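Side-chain contacts in adenylate kinase (Desulfovibrio gigas, PDB 2XB4), which probably catalyses the reversible transfer of the terminal phosphate between ATP and AMP, giving two ADP, and carries a zinc ion in its LID: residues 91-94 and 95-99; 16-19 and 20-23; 149-152 and 153-156; 159-162 and 163-166; 177-180 and 181-184. All blocks are in the same frame, centred on the assembly; numbering follows the deposited sequence.

Interaction 1 (91-94 and 95-99)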
loop_
_atom_site.group_PDB
_atom_site.type_symbol
_atom_site.label_atom_id
_atom_site.label_comp_id
_atom_site.label_asym_id
_atom_site.label_seq_id
_atom_site.Cartn_x
_atom_site.Cartn_y
_atom_site.Cartn_z
ATOM N N GLN A 91 20.472 -18.943 22.475
ATOM C CA GLN A 91 20.150 -19.806 21.348
ATOM C C GLN A 91 21.403 -20.257 20.621
ATOM O O GLN A 91 21.449 -21.459 20.143
ATOM C CB GLN A 91 19.301 -19.094 20.282
ATOM C CG GLN A 91 17.903 -18.775 20.804
ATOM C CD GLN A 91 17.091 -17.844 19.812
ATOM O OE1 GLN A 91 17.636 -17.185 18.946
ATOM N NE2 GLN A 91 15.766 -17.840 19.966
ATOM N N ALA A 92 22.389 -19.369 20.431
ATOM C CA ALA A 92 23.542 -19.779 19.623
ATOM C C ALA A 92 24.293 -20.926 20.303
ATOM O O ALA A 92 24.874 -21.852 19.611
ATOM C CB ALA A 92 24.539 -18.598 19.447
ATOM N N GLN A 93 24.466 -20.807 21.639
ATOM C CA GLN A 93 25.246 -21.837 22.347
ATOM C C GLN A 93 24.374 -23.168 22.392
ATOM O O GLN A 93 24.882 -24.279 22.218
ATOM C CB GLN A 93 25.575 -21.389 23.774
ATOM C CG GLN A 93 26.218 -22.521 24.529
ATOM C CD GLN A 93 26.675 -22.078 25.905
ATOM O OE1 GLN A 93 26.581 -20.889 26.251
ATOM N NE2 GLN A 93 27.149 -23.028 26.712
ATOM N N LYS A 94 23.083 -23.049 22.649
ATOM C CA LYS A 94 22.219 -24.309 22.688
ATOM C C LYS A 94 22.262 -24.984 21.323
ATOM O O LYS A 94 22.336 -26.261 21.226
ATOM C CB LYS A 94 20.773 -24.009 23.126
ATOM C CG LYS A 94 20.808 -23.656 24.625
ATOM C CD LYS A 94 19.381 -23.154 25.083
ATOM C CE LYS A 94 19.230 -23.415 26.610
ATOM N NZ LYS A 94 18.207 -22.449 27.062
ATOM N N LEU A 95 22.241 -24.163 20.265
ATOM C CA LEU A 95 22.314 -24.729 18.899
ATOM C C LEU A 95 23.669 -25.442 18.652
ATOM O O LEU A 95 23.721 -26.561 18.138
ATOM C CB LEU A 95 22.102 -23.657 17.817
ATOM C CG LEU A 95 22.270 -24.054 16.316
ATOM C CD1 LEU A 95 21.095 -25.002 15.928
ATOM C CD2 LEU A 95 22.146 -22.825 15.409
ATOM N N PHE A 96 24.760 -24.771 18.999
ATOM C CA PHE A 96 26.054 -25.406 18.858
ATOM C C PHE A 96 26.127 -26.780 19.620
ATOM O O PHE A 96 26.590 -27.788 19.063
ATOM C CB PHE A 96 27.145 -24.474 19.347
ATOM C CG PHE A 96 28.499 -25.084 19.208
ATOM C CD1 PHE A 96 29.022 -25.370 17.934
ATOM C CD2 PHE A 96 29.219 -25.449 20.346
ATOM C CE1 PHE A 96 30.308 -26.018 17.839
ATOM C CE2 PHE A 96 30.514 -26.078 20.217
ATOM C CZ PHE A 96 31.018 -26.320 18.940
ATOM N N GLU A 97 25.636 -26.839 20.865
ATOM C CA GLU A 97 25.712 -28.089 21.645
ATOM C C GLU A 97 24.819 -29.163 21.022
ATOM O O GLU A 97 25.195 -30.342 20.959
ATOM C CB GLU A 97 25.274 -27.793 23.073
ATOM C CG GLU A 97 26.294 -26.884 23.754
ATOM C CD GLU A 97 25.818 -26.218 25.060
ATOM O OE1 GLU A 97 24.614 -26.298 25.433
ATOM O OE2 GLU A 97 26.675 -25.559 25.692
ATOM N N ALA A 98 23.683 -28.728 20.463
ATOM C CA ALA A 98 22.740 -29.683 19.825
ATOM C C ALA A 98 23.329 -30.253 18.518
ATOM O O ALA A 98 23.142 -31.460 18.179
ATOM C CB ALA A 98 21.355 -29.005 19.582
ATOM N N LEU A 99 23.983 -29.402 17.733
ATOM C CA LEU A 99 24.669 -29.850 16.529
ATOM C C LEU A 99 25.833 -30.837 16.865
ATOM O O LEU A 99 25.978 -31.869 16.244
ATOM C CB LEU A 99 25.227 -28.635 15.775
ATOM C CG LEU A 99 24.232 -27.687 15.031
ATOM C CD1 LEU A 99 25.065 -26.507 14.605
ATOM C CD2 LEU A 99 23.567 -28.383 13.770
#

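Interaction 2 (16-19 and 20-23)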
loop_
_atom_site.group_PDB
_atom_site.type_symbol
_atom_site.label_atom_id
_atom_site.label_comp_id
_atom_site.label_asym_id
_atom_site.label_seq_id
_atom_site.Cartn_x
_atom_site.Cartn_y
_atom_site.Cartn_z
ATOM N N GLN A 16 21.970 -12.816 -1.273
ATOM C CA GLN A 16 23.269 -13.515 -1.170
ATOM C C GLN A 16 23.118 -14.958 -0.786
ATOM O O GLN A 16 23.782 -15.817 -1.374
ATOM C CB GLN A 16 24.258 -12.826 -0.191
ATOM C CG GLN A 16 24.678 -11.413 -0.599
ATOM C CD GLN A 16 25.258 -11.380 -2.036
ATOM O OE1 GLN A 16 24.920 -10.482 -2.797
ATOM N NE2 GLN A 16 26.108 -12.371 -2.413
ATOM N N GLY A 17 22.239 -15.236 0.177
ATOM C CA GLY A 17 21.961 -16.619 0.556
ATOM C C GLY A 17 21.412 -17.440 -0.586
ATOM O O GLY A 17 21.830 -18.593 -0.818
ATOM N N ASN A 18 20.458 -16.872 -1.314
ATOM C CA ASN A 18 19.934 -17.547 -2.525
ATOM C C ASN A 18 21.033 -17.901 -3.508
ATOM O O ASN A 18 21.031 -18.984 -4.041
ATOM C CB ASN A 18 18.887 -16.666 -3.214
ATOM C CG ASN A 18 18.186 -17.382 -4.352
ATOM O OD1 ASN A 18 18.341 -16.996 -5.497
ATOM N ND2 ASN A 18 17.456 -18.438 -4.049
ATOM N N LEU A 19 21.974 -16.992 -3.746
ATOM C CA LEU A 19 23.078 -17.265 -4.661
ATOM C C LEU A 19 23.932 -18.452 -4.173
ATOM O O LEU A 19 24.275 -19.335 -4.951
ATOM C CB LEU A 19 23.917 -16.004 -4.904
ATOM C CG LEU A 19 23.189 -14.939 -5.774
ATOM C CD1 LEU A 19 23.981 -13.624 -5.596
ATOM C CD2 LEU A 19 23.037 -15.255 -7.298
ATOM N N VAL A 20 24.150 -18.530 -2.865
ATOM C CA VAL A 20 25.026 -19.569 -2.305
ATOM C C VAL A 20 24.303 -20.895 -2.394
ATOM O O VAL A 20 24.860 -21.874 -2.839
ATOM C CB VAL A 20 25.355 -19.271 -0.824
ATOM C CG1 VAL A 20 26.018 -20.512 -0.127
ATOM C CG2 VAL A 20 26.250 -18.031 -0.687
ATOM N N LYS A 21 23.017 -20.897 -2.054
ATOM C CA LYS A 21 22.250 -22.128 -2.033
ATOM C C LYS A 21 22.077 -22.757 -3.431
ATOM O O LYS A 21 22.103 -23.980 -3.564
ATOM C CB LYS A 21 20.929 -21.939 -1.252
ATOM C CG LYS A 21 19.752 -21.516 -2.014
ATOM C CD LYS A 21 19.032 -22.676 -2.549
ATOM C CE LYS A 21 17.609 -22.434 -2.761
ATOM N NZ LYS A 21 17.387 -21.713 -4.014
ATOM N N ASP A 22 21.934 -21.914 -4.455
ATOM C CA ASP A 22 21.882 -22.356 -5.872
ATOM C C ASP A 22 23.198 -22.913 -6.316
ATOM O O ASP A 22 23.246 -23.968 -6.950
ATOM C CB ASP A 22 21.469 -21.193 -6.786
ATOM C CG ASP A 22 19.920 -21.036 -6.864
ATOM O OD1 ASP A 22 19.169 -21.896 -6.286
ATOM O OD2 ASP A 22 19.440 -20.087 -7.536
ATOM N N LYS A 23 24.277 -22.219 -6.023
ATOM C CA LYS A 23 25.639 -22.678 -6.457
ATOM C C LYS A 23 25.988 -24.025 -5.823
ATOM O O LYS A 23 26.552 -24.869 -6.464
ATOM C CB LYS A 23 26.724 -21.642 -6.093
ATOM C CG LYS A 23 27.869 -21.454 -7.097
ATOM C CD LYS A 23 28.712 -22.747 -7.285
ATOM C CE LYS A 23 29.622 -22.725 -8.548
ATOM N NZ LYS A 23 30.480 -21.505 -8.562
#

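Interaction 3 (149-152 and 153-156). With ZN (zinc ion), chain B.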
loop_
_atom_site.group_PDB
_atom_site.type_symbol
_atom_site.label_atom_id
_atom_site.label_comp_id
_atom_site.label_asym_id
_atom_site.label_seq_id
_atom_site.Cartn_x
_atom_site.Cartn_y
_atom_site.Cartn_z
ATOM N N ASP A 149 12.589 12.082 -9.854
ATOM C CA ASP A 149 11.503 11.412 -9.127
ATOM C C ASP A 149 11.032 10.144 -9.792
ATOM O O ASP A 149 10.069 9.607 -9.330
ATOM C CB ASP A 149 10.280 12.320 -9.022
ATOM C CG ASP A 149 10.489 13.463 -8.065
ATOM O OD1 ASP A 149 11.111 13.244 -7.004
ATOM O OD2 ASP A 149 10.041 14.578 -8.396
ATOM N N VAL A 150 11.655 9.712 -10.889
ATOM C CA VAL A 150 11.140 8.527 -11.629
ATOM C C VAL A 150 12.085 7.359 -11.733
ATOM O O VAL A 150 13.309 7.456 -11.484
ATOM C CB VAL A 150 10.568 8.890 -13.081
ATOM C CG1 VAL A 150 9.445 9.917 -12.941
ATOM C CG2 VAL A 150 11.652 9.462 -14.014
ATOM N N CYS A 151 11.501 6.209 -12.103
ATOM C CA CYS A 151 12.278 4.962 -12.189
ATOM C C CYS A 151 13.477 5.100 -13.131
ATOM O O CYS A 151 13.292 5.558 -14.258
ATOM C CB CYS A 151 11.344 3.822 -12.686
ATOM S SG CYS A 151 12.270 2.266 -12.841
ATOM N N ARG A 152 14.693 4.713 -12.690
ATOM C CA ARG A 152 15.916 4.832 -13.498
ATOM C C ARG A 152 15.961 3.806 -14.635
ATOM O O ARG A 152 16.802 3.905 -15.523
ATOM C CB ARG A 152 17.138 4.586 -12.601
ATOM C CG ARG A 152 17.113 3.111 -12.028
ATOM C CD ARG A 152 18.235 2.866 -11.041
ATOM N NE ARG A 152 19.485 3.408 -11.554
ATOM C CZ ARG A 152 20.296 2.707 -12.334
ATOM N NH1 ARG A 152 19.911 1.439 -12.651
ATOM N NH2 ARG A 152 21.452 3.265 -12.794
ATOM N N VAL A 153 15.091 2.794 -14.594
ATOM C CA VAL A 153 15.070 1.756 -15.661
ATOM C C VAL A 153 14.088 2.165 -16.741
ATOM O O VAL A 153 14.410 2.080 -17.917
ATOM C CB VAL A 153 14.583 0.370 -15.098
ATOM C CG1 VAL A 153 14.577 -0.712 -16.225
ATOM C CG2 VAL A 153 15.472 -0.124 -13.964
ATOM N N CYS A 154 12.873 2.578 -16.364
ATOM C CA CYS A 154 11.820 2.755 -17.382
ATOM C C CYS A 154 11.101 4.097 -17.338
ATOM O O CYS A 154 10.254 4.365 -18.212
ATOM C CB CYS A 154 10.772 1.620 -17.314
ATOM S SG CYS A 154 9.667 1.844 -15.808
ATOM N N GLY A 155 11.413 4.936 -16.361
ATOM C CA GLY A 155 10.792 6.265 -16.237
ATOM C C GLY A 155 9.421 6.224 -15.578
ATOM O O GLY A 155 8.755 7.252 -15.454
ATOM N N GLY A 156 9.018 5.075 -15.058
ATOM C CA GLY A 156 7.728 4.992 -14.344
ATOM C C GLY A 156 7.735 5.762 -13.032
ATOM O O GLY A 156 8.775 6.069 -12.441
HETATM ZN ZN ZN B . 10.542 1.015 -13.795
#

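Interaction 4 (159-162 and 163-166)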
loop_
_atom_site.group_PDB
_atom_site.type_symbol
_atom_site.label_atom_id
_atom_site.label_comp_id
_atom_site.label_asym_id
_atom_site.label_seq_id
_atom_site.Cartn_x
_atom_site.Cartn_y
_atom_site.Cartn_z
ATOM N N SER A 159 7.123 5.078 -5.779
ATOM C CA SER A 159 6.522 5.385 -4.482
ATOM C C SER A 159 7.259 4.709 -3.378
ATOM O O SER A 159 8.055 3.796 -3.626
ATOM C CB SER A 159 5.059 5.014 -4.504
ATOM O OG SER A 159 4.950 3.673 -4.625
ATOM N N ALA A 160 6.996 5.138 -2.140
ATOM C CA ALA A 160 7.598 4.489 -1.002
ATOM C C ALA A 160 6.658 3.424 -0.409
ATOM O O ALA A 160 5.437 3.562 -0.538
ATOM C CB ALA A 160 8.008 5.541 0.038
ATOM N N ARG A 161 7.200 2.397 0.253
ATOM C CA ARG A 161 6.305 1.432 0.953
ATOM C C ARG A 161 6.257 1.801 2.419
ATOM O O ARG A 161 7.298 2.039 3.028
ATOM C CB ARG A 161 6.864 0.005 0.866
ATOM C CG ARG A 161 7.145 -0.481 -0.580
ATOM C CD ARG A 161 7.523 -2.000 -0.587
ATOM N NE ARG A 161 8.733 -2.333 0.239
ATOM C CZ ARG A 161 9.111 -3.602 0.504
ATOM N NH1 ARG A 161 8.329 -4.648 0.091
ATOM N NH2 ARG A 161 10.218 -3.827 1.243
ATOM N N ALA A 162 5.045 1.794 2.986
ATOM C CA ALA A 162 4.897 2.213 4.367
ATOM C C ALA A 162 5.814 1.394 5.329
ATOM O O ALA A 162 6.356 1.958 6.279
ATOM C CB ALA A 162 3.439 2.096 4.816
ATOM N N ASP A 163 5.952 0.078 5.145
ATOM C CA ASP A 163 6.763 -0.725 6.094
ATOM C C ASP A 163 8.253 -0.338 6.040
ATOM O O ASP A 163 8.972 -0.484 7.054
ATOM C CB ASP A 163 6.729 -2.251 5.767
ATOM C CG ASP A 163 5.383 -2.954 6.215
ATOM O OD1 ASP A 163 4.621 -2.398 7.084
ATOM O OD2 ASP A 163 5.090 -4.072 5.683
ATOM N N ASP A 164 8.722 0.094 4.867
ATOM C CA ASP A 164 10.099 0.586 4.721
ATOM C C ASP A 164 10.302 1.947 5.417
ATOM O O ASP A 164 11.444 2.276 5.735
ATOM C CB ASP A 164 10.504 0.800 3.292
ATOM C CG ASP A 164 10.633 -0.510 2.463
ATOM O OD1 ASP A 164 10.934 -1.609 3.003
ATOM O OD2 ASP A 164 10.474 -0.396 1.240
ATOM N N GLN A 165 9.218 2.706 5.636
ATOM C CA GLN A 165 9.269 3.982 6.328
ATOM C C GLN A 165 8.925 3.912 7.810
ATOM O O GLN A 165 8.909 4.947 8.513
ATOM C CB GLN A 165 8.333 5.009 5.651
ATOM C CG GLN A 165 8.518 5.082 4.117
ATOM C CD GLN A 165 9.989 5.310 3.715
ATOM O OE1 GLN A 165 10.661 6.176 4.281
ATOM N NE2 GLN A 165 10.481 4.551 2.745
ATOM N N ASP A 166 8.732 2.714 8.344
ATOM C CA ASP A 166 8.280 2.576 9.735
ATOM C C ASP A 166 9.561 2.515 10.628
ATOM O O ASP A 166 10.154 1.425 10.884
ATOM C CB ASP A 166 7.457 1.306 9.892
ATOM C CG ASP A 166 6.931 1.100 11.307
ATOM O OD1 ASP A 166 7.381 1.780 12.324
ATOM O OD2 ASP A 166 6.083 0.180 11.409
HETATM O O HOH W 1 10.034 2.217 0.429
#

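Interaction 5 (177-180 and 181-184)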
loop_
_atom_site.group_PDB
_atom_site.type_symbol
_atom_site.label_atom_id
_atom_site.label_comp_id
_atom_site.label_asym_id
_atom_site.label_seq_id
_atom_site.Cartn_x
_atom_site.Cartn_y
_atom_site.Cartn_z
ATOM N N TYR A 177 19.420 -7.000 16.427
ATOM C CA TYR A 177 20.533 -7.490 15.562
ATOM C C TYR A 177 21.875 -6.916 16.097
ATOM O O TYR A 177 22.889 -7.655 16.322
ATOM C CB TYR A 177 20.353 -7.085 14.084
ATOM C CG TYR A 177 21.491 -7.739 13.268
ATOM C CD1 TYR A 177 21.392 -9.092 12.889
ATOM C CD2 TYR A 177 22.722 -7.069 13.052
ATOM C CE1 TYR A 177 22.436 -9.744 12.247
ATOM C CE2 TYR A 177 23.798 -7.695 12.398
ATOM C CZ TYR A 177 23.634 -9.041 11.997
ATOM O OH TYR A 177 24.674 -9.696 11.361
ATOM N N TYR A 178 21.866 -5.616 16.429
ATOM C CA TYR A 178 23.175 -4.983 16.708
ATOM C C TYR A 178 23.607 -5.040 18.178
ATOM O O TYR A 178 24.653 -4.501 18.543
ATOM C CB TYR A 178 23.164 -3.535 16.231
ATOM C CG TYR A 178 23.293 -3.431 14.697
ATOM C CD1 TYR A 178 24.563 -3.313 14.080
ATOM C CD2 TYR A 178 22.150 -3.409 13.895
ATOM C CE1 TYR A 178 24.701 -3.236 12.656
ATOM C CE2 TYR A 178 22.215 -3.284 12.471
ATOM C CZ TYR A 178 23.509 -3.221 11.845
ATOM O OH TYR A 178 23.642 -3.031 10.487
ATOM N N ASN A 179 22.828 -5.753 18.984
ATOM C CA ASN A 179 23.087 -5.931 20.429
ATOM C C ASN A 179 24.316 -6.864 20.555
ATOM O O ASN A 179 24.249 -8.107 20.271
ATOM C CB ASN A 179 21.769 -6.470 21.058
ATOM C CG ASN A 179 21.928 -6.981 22.459
ATOM O OD1 ASN A 179 22.998 -6.896 23.073
ATOM N ND2 ASN A 179 20.854 -7.628 22.952
ATOM N N THR A 180 25.452 -6.289 20.941
ATOM C CA THR A 180 26.692 -7.093 21.031
ATOM C C THR A 180 26.823 -7.646 22.465
ATOM O O THR A 180 27.822 -8.289 22.757
ATOM C CB THR A 180 27.991 -6.236 20.721
ATOM O OG1 THR A 180 28.120 -5.169 21.710
ATOM C CG2 THR A 180 28.020 -5.637 19.314
ATOM N N VAL A 181 25.856 -7.408 23.364
ATOM C CA VAL A 181 25.919 -8.042 24.710
ATOM C C VAL A 181 25.415 -9.482 24.478
ATOM O O VAL A 181 26.074 -10.432 24.819
ATOM C CB VAL A 181 25.105 -7.300 25.764
ATOM C CG1 VAL A 181 25.189 -8.022 27.218
ATOM C CG2 VAL A 181 25.593 -5.831 25.878
ATOM N N ASP A 182 24.189 -9.640 23.972
ATOM C CA ASP A 182 23.606 -11.007 23.868
ATOM C C ASP A 182 22.619 -11.096 22.697
ATOM O O ASP A 182 21.823 -12.031 22.638
ATOM C CB ASP A 182 23.023 -11.468 25.220
ATOM C CG ASP A 182 21.917 -10.520 25.811
ATOM O OD1 ASP A 182 21.477 -9.531 25.183
ATOM O OD2 ASP A 182 21.442 -10.850 26.927
ATOM N N GLY A 183 22.725 -10.168 21.756
ATOM C CA GLY A 183 21.781 -10.161 20.606
ATOM C C GLY A 183 22.437 -10.883 19.392
ATOM O O GLY A 183 23.309 -11.779 19.570
ATOM N N THR A 184 22.080 -10.491 18.162
ATOM C CA THR A 184 22.513 -11.348 17.054
ATOM C C THR A 184 23.971 -11.191 16.679
ATOM O O THR A 184 24.597 -12.182 16.344
ATOM C CB THR A 184 21.610 -11.102 15.845
ATOM O OG1 THR A 184 20.267 -11.080 16.329
ATOM C CG2 THR A 184 21.755 -12.260 14.856
#

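Interaction 1 (91-94 and 95-99)
Residues 91-99 are successive turns of helix 89-101, where the N-H groups of Leu95, Phe96, Glu97 and Ala98 each bond the carbonyl oxygen four positions back, from Gln91 to Lys94. On the outer face Gln93 and Glu97, one turn apart, join their side chains. Gln93 NE2 donates to Glu97 OE2 at 2.8 Å with an N-H...O angle of 159°. The acceptor lies close to the plane of the amide, while the donor meets OE2 on its syn side, somewhat out of the carboxylate plane. The two flat groups stand nearly perpendicular, 84° apart. In Gln93, CG is anti to the backbone N (chi1 173°), beside the carbonyl carbon, the chain beyond it is extended, and CG itself comes within 3.3 Å of Glu97 OE2. The Glu97 chain passes over the carbonyl of Gln93, CG 3.3 Å from Gln93 O. Elsewhere round the helix, Ala92 and Phe96 face Tyr190 of helix 184-192, Leu95 packs on Leu82, and Gln91, a predicted AMP-binding residue, bonds Arg87 N through OE1. Because a neutral amide meets a carboxylate, the surface link is a charge-assisted hydrogen bond that probably steadies both rotamers without neutralising Glu97.

Interaction 2 (16-19 and 20-23)
The amide of Asn18 and the carboxylate of Asp22, one helical turn apart, are turned 65° against each other and approach without close contact. Above the carboxylate plane sits the ammonium of Lys21, whose NZ reaches Asp22 OD1 at 2.9 Å as a salt bridge between neighbours in sequence, 44° out of that plane. The same ammonium and the Asn18 amide are neighbours. A bent chain takes Lys21 there: the bends at chi2 (88°) and chi4 bring NZ round to the Asp22 carboxylate. Near its root, Lys21 CG lies 3.5 Å from Asn18 O. That carbonyl also accepts the N-H of Asp22 at 3.1 Å, one of four successive i to i+4 backbone bonds that join 16-19 to 20-23. On another side of the helix, Val20 CG2 rests against the backbone, 3.4 Å from Gln16 O. All of this belongs to helix 13-24, which begins in the ATP-binding P-loop predicted at Gly10 to Thr15. Gln16, Leu19 and Val20 pack on helix 211-222, Val20 and Lys21 meet Leu26 just before strand 27-30, and Asn18 touches Val153 of a second subunit.

Interaction 3 (149-152 and 153-156)
Cys151 and Cys154 bind one zinc ion together, through sulfur atoms at 2.3 Å (Cys151 SG) and 2.4 Å (Cys154 SG) from the metal; Cys129 and His135 complete the four-ligand site. Beyond the metal bonds come hydrogen bonds to sulfur. Cys151 SG accepts from Val153 N, at 3.4 Å, and from Cys154 N, at 3.6 Å, while Cys154 SG takes a weak bond from Gly156 N. Such N-H groups folded round a thiolate are the hallmark of a rubredoxin-type zinc knuckle, and they would help to disperse its negative charge. Cys151 SG, anti to its backbone N (chi1 179°), faces the zinc and lies within reach of both its N-H donors. The backbone closes the loop by two further bonds: Cys151 N to Gly156 O, at 2.8 Å, is nearly straight (170°), and Gly155 N reaches Cys151 O at 2.9 Å. Gly155 passes the turn with a positive phi of 81°. Among van der Waals contacts, Val150 CB rests 3.4 Å from Gly156 O. The knuckle lies in the long LID excursion between the antiparallel strands 128-129 and 158-159, the first of which supplies Cys129; Val150, Val153 and Cys154 also pack on a second subunit.

Interaction 4 (159-162 and 163-166)
Arg161 and Asp164 are brought together by a bend in the arginine at chi3 (-59°), which swings the NE edge of the guanidinium to the carboxylate, and by an Asp164 chi1 that sets CG next to the backbone N. The grip is side-on with two nitrogens. Arg161 NE donates to Asp164 OD2 at 2.8 Å in an almost straight bond lying in the guanidinium plane, although it meets that oxygen from above the carboxylate. Arg161 NH2 bonds Asp164 OD1, at 2.9 Å, on its syn side; the two flat groups are 52° apart. A water adds a second path, accepting from Arg161 N at 2.8 Å and donating to Asp164 OD2 at 2.8 Å. Asp164 OD1 also pairs with Arg126, a predicted ATP ligand, so one carboxylate offsets two arginines and probably eases their proximity. Arg161 itself is a predicted AMP ligand, and its NH1 and NH2 reach carbonyl oxygens of Cys129 and Lys130 in a second subunit. Beside this pair, Ala160 CB rests 3.8 Å from Gln165 NE2, which bonds Met124 O of helix 116-124. The turn leads from strand 158-159 of the LID to helix 167-177, whose N-terminus is capped by Asp166 through OD1 to Ala169 N.

Interaction 5 (177-180 and 181-184)
Asn179 makes an Asx turn with Val181 in the short connection between helices 167-177 and 184-192. Its OD1 accepts two backbone N-H groups, Val181 N at 2.9 Å and Asp182 N at 3.1 Å. Both come from the same face of the amide: the valine donor is tilted only modestly from the plane, whereas the aspartate donor stands well above it. The other end of the amide is used too, since Asn179 ND2 donates to Asp182 OD1 at 3.0 Å, close to the oxygen's C-O axis, and to Asp54 O of a fourth subunit. With oxygen and nitrogen both engaged, the rotation of the amide is fixed. The Asp182 carboxylate is turned 64° from the amide plane. It has a second partner in Arg55 of that fourth subunit, which meets OD2.

One step outward, the backbone closes the turn: Gly183 N bonds Asn179 O at 3.0 Å, and Gly183 CA, without a side chain, lies 3.7 Å from Asn179 CB. Gly183 occupies the N-cap position of helix 184-192. Beyond it, Thr184 joins the loop to the core, where both it and Tyr177 pack on Phe6 of strand 2-6. Its OG1 bonds Arg87 O, in a predicted AMP-binding segment. The tyrosine and threonine side chains cross at about a right angle, Thr184 CB lying 3.6 Å from Tyr177 CD1.

Interactions 1 and 5 flank the predicted AMP pocket, their nearest atoms about 7 Å apart, and meet at Arg87, which both of them contact. Interaction 2 lies on the helix after the P-loop, where a tartrate sits about 8 Å from the Gln16 side chain. Interactions 3 and 4 adjoin in sequence, centres 18 Å apart: interaction 3 holds the zinc, and interaction 4 leads from the LID to helix 167-177. The Arg161 side chain is about 14 Å from a bound zinc ion. Interactions 1 and 3 lie on opposite sides of the chain's centre, their own centres 47 Å apart. Interactions 2 and 3 touch across a subunit boundary.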